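Local structure of transcription regulator, Crp family (Thermus thermophilus, 4EV0) at the interface of chains A and B. The protein activates transcription from its target promoters in a cAMP-dependent manner, binding DNA as a homodimer through winged helix-turn-helix domains. Sequence-based numbering; all coordinates share one arbitrary frame. Chains: chain A/B, Transcription regulator, Crp family.

Contact 1: the interface of chains A and B. Residues chain A 77-78, 81, 83-84, 86; chain B 128, 131.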
# COMPACT_ATOMS: atom_id res chain seq x y z
N MET A 77 -4.24 14.02 -0.45
CA MET A 77 -4.22 13.33 0.84
C MET A 77 -4.21 14.26 2.05
O MET A 77 -5.13 14.20 2.88
CB MET A 77 -3.01 12.41 0.96
CG MET A 77 -2.88 11.38 -0.13
SD MET A 77 -4.06 10.02 -0.05
CE MET A 77 -3.85 9.47 -1.74
N SER A 78 -3.16 15.08 2.18
CA SER A 78 -3.05 16.02 3.30
C SER A 78 -4.23 16.97 3.32
O SER A 78 -4.67 17.41 4.39
CB SER A 78 -1.77 16.85 3.22
OG SER A 78 -0.63 16.01 3.15
N ASP A 81 -7.11 14.55 4.90
CA ASP A 81 -7.01 14.02 6.27
C ASP A 81 -6.06 14.77 7.19
O ASP A 81 -5.86 14.38 8.35
CB ASP A 81 -6.64 12.52 6.27
CG ASP A 81 -5.22 12.24 5.75
OD1 ASP A 81 -4.30 13.08 5.92
OD2 ASP A 81 -5.02 11.15 5.17
N GLY A 83 -2.97 14.73 7.31
CA GLY A 83 -1.76 13.98 7.62
C GLY A 83 -0.58 14.41 6.76
O GLY A 83 -0.69 15.37 6.02
N GLU A 84 0.54 13.70 6.84
CA GLU A 84 1.74 14.08 6.09
C GLU A 84 1.53 13.92 4.60
O GLU A 84 0.72 13.13 4.16
CB GLU A 84 2.92 13.19 6.47
CG GLU A 84 2.80 11.73 6.00
CD GLU A 84 4.05 10.89 6.30
OE1 GLU A 84 4.90 11.34 7.09
OE2 GLU A 84 4.18 9.78 5.73
N SER A 86 2.47 12.12 1.48
CA SER A 86 3.01 10.76 1.35
C SER A 86 4.01 10.66 0.20
O SER A 86 4.49 9.58 -0.12
CB SER A 86 1.87 9.75 1.13
OG SER A 86 1.21 10.00 -0.10
N ARG B 128 -3.60 5.13 2.98
CA ARG B 128 -2.50 5.25 3.92
C ARG B 128 -2.15 3.91 4.54
O ARG B 128 -0.97 3.57 4.70
CB ARG B 128 -2.82 6.30 4.98
CG ARG B 128 -2.68 7.72 4.45
CD ARG B 128 -2.69 8.75 5.55
NE ARG B 128 -2.87 10.11 5.03
CZ ARG B 128 -1.87 10.90 4.65
NH1 ARG B 128 -0.61 10.47 4.71
NH2 ARG B 128 -2.14 12.12 4.19
N ASP B 131 -0.20 2.02 1.90
CA ASP B 131 1.22 2.39 1.77
C ASP B 131 2.03 1.69 2.86
O ASP B 131 3.17 1.27 2.63
CB ASP B 131 1.43 3.91 1.86
CG ASP B 131 1.11 4.65 0.54
OD1 ASP B 131 1.56 4.18 -0.53
OD2 ASP B 131 0.42 5.70 0.58
O HOH W 1 -0.49 7.70 -0.73

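Contact 2: the interface of chains A and B. Residues chain A 134, 137; chain B 133-134.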
# COMPACT_ATOMS: atom_id res chain seq x y z
N LEU A 134 -0.97 -4.73 -4.31
CA LEU A 134 -0.90 -5.55 -3.10
C LEU A 134 -1.13 -7.06 -3.33
O LEU A 134 -0.61 -7.89 -2.58
CB LEU A 134 -1.88 -5.04 -2.03
CG LEU A 134 -1.47 -3.76 -1.29
CD1 LEU A 134 -2.49 -3.40 -0.22
CD2 LEU A 134 -0.11 -3.91 -0.65
N LEU A 137 2.24 -7.95 -4.20
CA LEU A 137 3.16 -8.01 -3.06
C LEU A 137 3.16 -9.38 -2.40
O LEU A 137 4.21 -9.86 -2.00
CB LEU A 137 2.85 -6.95 -2.01
CG LEU A 137 4.13 -6.39 -1.40
CD1 LEU A 137 4.64 -5.23 -2.28
CD2 LEU A 137 3.97 -5.96 0.06
N GLU B 133 1.29 -1.27 4.32
CA GLU B 133 1.37 -2.70 4.02
C GLU B 133 2.48 -2.98 3.00
O GLU B 133 3.08 -4.05 3.00
CB GLU B 133 0.01 -3.24 3.55
CG GLU B 133 -0.26 -4.70 3.91
CD GLU B 133 -1.65 -5.20 3.49
OE1 GLU B 133 -1.82 -6.44 3.32
OE2 GLU B 133 -2.58 -4.37 3.32
N LEU B 134 2.76 -1.99 2.16
CA LEU B 134 3.87 -2.09 1.21
C LEU B 134 5.21 -2.15 1.93
O LEU B 134 6.10 -2.92 1.54
CB LEU B 134 3.83 -0.90 0.25
CG LEU B 134 2.60 -0.90 -0.67
CD1 LEU B 134 2.40 0.44 -1.37
CD2 LEU B 134 2.72 -2.03 -1.68

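Contact 3: the interface of chains A and B. Residues chain A 80, 105, 109-110, 116; chain B 113-114, 116-117.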
# COMPACT_ATOMS: atom_id res chain seq x y z
N LEU A 80 -7.24 16.21 2.47
CA LEU A 80 -8.37 15.47 3.01
C LEU A 80 -8.24 15.14 4.49
O LEU A 80 -9.16 15.43 5.26
CB LEU A 80 -8.63 14.21 2.18
CG LEU A 80 -9.25 14.49 0.82
CD1 LEU A 80 -9.14 13.31 -0.10
CD2 LEU A 80 -10.70 14.88 0.99
N TYR A 105 -11.40 24.64 0.08
CA TYR A 105 -11.94 23.39 -0.42
C TYR A 105 -13.30 23.10 0.23
O TYR A 105 -14.25 22.74 -0.45
CB TYR A 105 -10.96 22.25 -0.11
CG TYR A 105 -11.62 20.90 0.02
CD1 TYR A 105 -11.95 20.16 -1.12
CD2 TYR A 105 -11.92 20.36 1.27
CE1 TYR A 105 -12.56 18.91 -1.02
CE2 TYR A 105 -12.52 19.12 1.37
CZ TYR A 105 -12.83 18.40 0.23
OH TYR A 105 -13.42 17.16 0.35
N ILE A 109 -16.90 22.70 -2.02
CA ILE A 109 -17.76 21.55 -2.16
C ILE A 109 -19.15 21.81 -1.55
O ILE A 109 -20.11 21.15 -1.89
CB ILE A 109 -17.13 20.28 -1.55
CG1 ILE A 109 -17.28 20.26 -0.03
CG2 ILE A 109 -15.66 20.18 -1.97
CD1 ILE A 109 -16.79 18.97 0.62
N ARG A 110 -19.23 22.80 -0.66
CA ARG A 110 -20.49 23.22 -0.09
C ARG A 110 -21.33 23.88 -1.20
O ARG A 110 -22.56 23.85 -1.18
CB ARG A 110 -20.22 24.21 1.04
CG ARG A 110 -21.39 24.46 1.98
CD ARG A 110 -20.91 24.45 3.43
NE ARG A 110 -20.31 23.16 3.80
CZ ARG A 110 -19.06 23.00 4.21
NH1 ARG A 110 -18.27 24.07 4.32
NH2 ARG A 110 -18.59 21.79 4.51
N ALA A 116 -16.47 17.32 -4.60
CA ALA A 116 -16.08 16.39 -3.55
C ALA A 116 -16.28 14.96 -4.05
O ALA A 116 -15.43 14.09 -3.83
CB ALA A 116 -16.85 16.66 -2.28
N PRO B 113 -23.03 17.76 1.19
CA PRO B 113 -21.75 17.54 0.51
C PRO B 113 -20.75 16.83 1.43
O PRO B 113 -19.88 16.08 0.97
CB PRO B 113 -21.25 18.97 0.22
CG PRO B 113 -22.44 19.83 0.26
CD PRO B 113 -23.39 19.19 1.25
N LEU B 114 -20.90 17.06 2.73
CA LEU B 114 -19.99 16.49 3.71
C LEU B 114 -19.98 14.95 3.67
O LEU B 114 -19.04 14.31 4.19
CB LEU B 114 -20.34 17.01 5.10
CG LEU B 114 -19.23 16.95 6.15
CD1 LEU B 114 -18.00 17.76 5.69
CD2 LEU B 114 -19.73 17.43 7.51
N ALA B 116 -20.03 13.26 0.69
CA ALA B 116 -19.07 12.98 -0.37
C ALA B 116 -17.65 13.15 0.16
O ALA B 116 -16.79 12.31 -0.09
CB ALA B 116 -19.30 13.89 -1.56
N HIS B 117 -17.42 14.23 0.91
CA HIS B 117 -16.11 14.48 1.49
C HIS B 117 -15.70 13.38 2.45
O HIS B 117 -14.54 12.96 2.47
CB HIS B 117 -16.07 15.80 2.24
CG HIS B 117 -14.94 15.89 3.23
ND1 HIS B 117 -13.68 16.32 2.89
CD2 HIS B 117 -14.89 15.58 4.55
CE1 HIS B 117 -12.90 16.29 3.96
NE2 HIS B 117 -13.62 15.84 4.98

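Contact 1: the interface of chains A and B
This is a homodimer interface of the CRP/FNR family, where the cyclic nucleotide-binding domain of one subunit meets the long dimerisation helix of the other. It ties the segment that carries A:Met77, A:Ser78 and A:Ser86, all cAMP-binding residues, to the partner chain. B:Arg128 on helix 114-135 reaches across with its chain extended from CG to NE. Its guanidinium meets the backbone carbonyl of A:Glu84 end-on. NH1 of B:Arg128 donates to A:Glu84 O at 3.0 Å, and NH2 donates to the same oxygen. That oxygen lies close to the guanidinium plane, so the pair of bonds limits turning of the group. The carboxylate of A:Asp81 comes from the opposite direction and forms a salt bridge at the NE side. The modelled separation there is too short to be trusted. The carboxylate and guanidinium planes are 48° apart, and the NH2 bonds to A:Asp81 are weak. A:Gly83 N donates to A:Asp81 OD1 nearly in line with its C-O bond, which helps position the carboxylate. A:Ser78 OG donates to A:Gly83 O at 2.9 Å, from above the carbonyl plane, and probably steadies the same turn. CB of A:Met77 lies 3.4 Å from B:Arg128 NH2. Further along the helix the link is through water. A:Ser86 OG lies 2.9 Å from the water, which lies 2.6 Å from B:Asp131 OD2.

Contact 2: the interface of chains A and B
A:Leu134 and B:Leu134, the same residue in the two subunits, meet through their CD2 methyls at 3.5 Å. Their side chains cross at about a right angle, and the CD2 branch of each makes the touch. CD2 of A:Leu134 also faces B:Leu134 CG at 4.0 Å. A:Leu137 adds to this apolar patch from the next turn of its helix. Its CD1 methyl rests 3.8 Å from B:Leu134 CD2, which therefore has a leucine methyl from each of two turns against it. The other branch of A:Leu137 turns to the backbone: A:Leu137 CD2 lies 3.6 Å from the carbonyl oxygen B:Glu133 O. The same methyl is 4.0 Å from B:Leu134 O. The remaining methyl of A:Leu134, CD1, packs by the carboxylate of B:Glu133, with OE2 at 3.7 Å. The B:Glu133 chain is stretched out past CG and crosses A:Leu134 at a slant, which brings its carboxylate beside that leucine. In both central leucines CG is anti to the carbonyl carbon, with chi1 -75° in A:Leu134 and -66° in B:Leu134. This shared setting helps send the two CD2 methyls toward each other. The backbones behind them are helical, in helix 113-155 of chain A and helix 114-135 of chain B. The contact joins these long helices in the coiled-coil-like dimer interface of the CRP family and helps hold the homodimer together.

Contact 3: the interface of chains A and B
A:Tyr105 meets B:His117 at the close-fitting centre of this contact. The phenol oxygen A:Tyr105 OH and the imidazole nitrogen B:His117 ND1 form a hydrogen bond of 2.7 Å; the coordinates do not show which of the two is the donor. Each ring takes the bonding atom of the other at its edge and in its plane. The histidine has CG anti to its own N (chi1 160°), which carries the imidazole toward chain A. Apolar groups pack around this pair. A:Ile109 CD1 lies 3.6 Å from B:His117 CB. The A:Leu80 side chain runs past the imidazole in the opposite direction, with CD2 4.0 Å from B:His117 CE1. Replacing A:Tyr105 with phenylalanine would probably leave B:His117 ND1 without this hydrogen-bond partner and the imidazole less fixed in rotation. Beside the histidine, the two copies of Ala116 touch through their CB methyls at 3.8 Å. Their small side chains probably allow helices 113-155 and 114-135 to approach closely here. B:Pro113, just ahead of the second helix, lays its ring against the end of helix 102-111. B:Pro113 CB lies 3.2 Å from the carbonyl oxygen A:Ile109 O, and B:Pro113 CG lies 3.9 Å from A:Arg110 CA. The looser side is at B:Leu114, whose CD1 comes no nearer than 4.2 Å to A:Arg110 NH2. This site joins the cyclic nucleotide-binding domain of one subunit to the start of the partner's dimerisation helix.

All three contacts use helix 114-135 of chain B: contact 3 at its start, contact 1 further along and contact 2 near its end. Contact 1 lies about 17 Å from both contact 2 and contact 3, measured between the centres of their C-alpha atoms. Contacts 2 and 3 are about 29 Å apart. Contacts 1 and 3 share helix 76-81 of chain A, while contacts 2 and 3 share its helix 113-155. Together they brace one subunit along the partner's helix. This may help couple the cAMP-binding region to the helices that lead toward the DNA-binding domains.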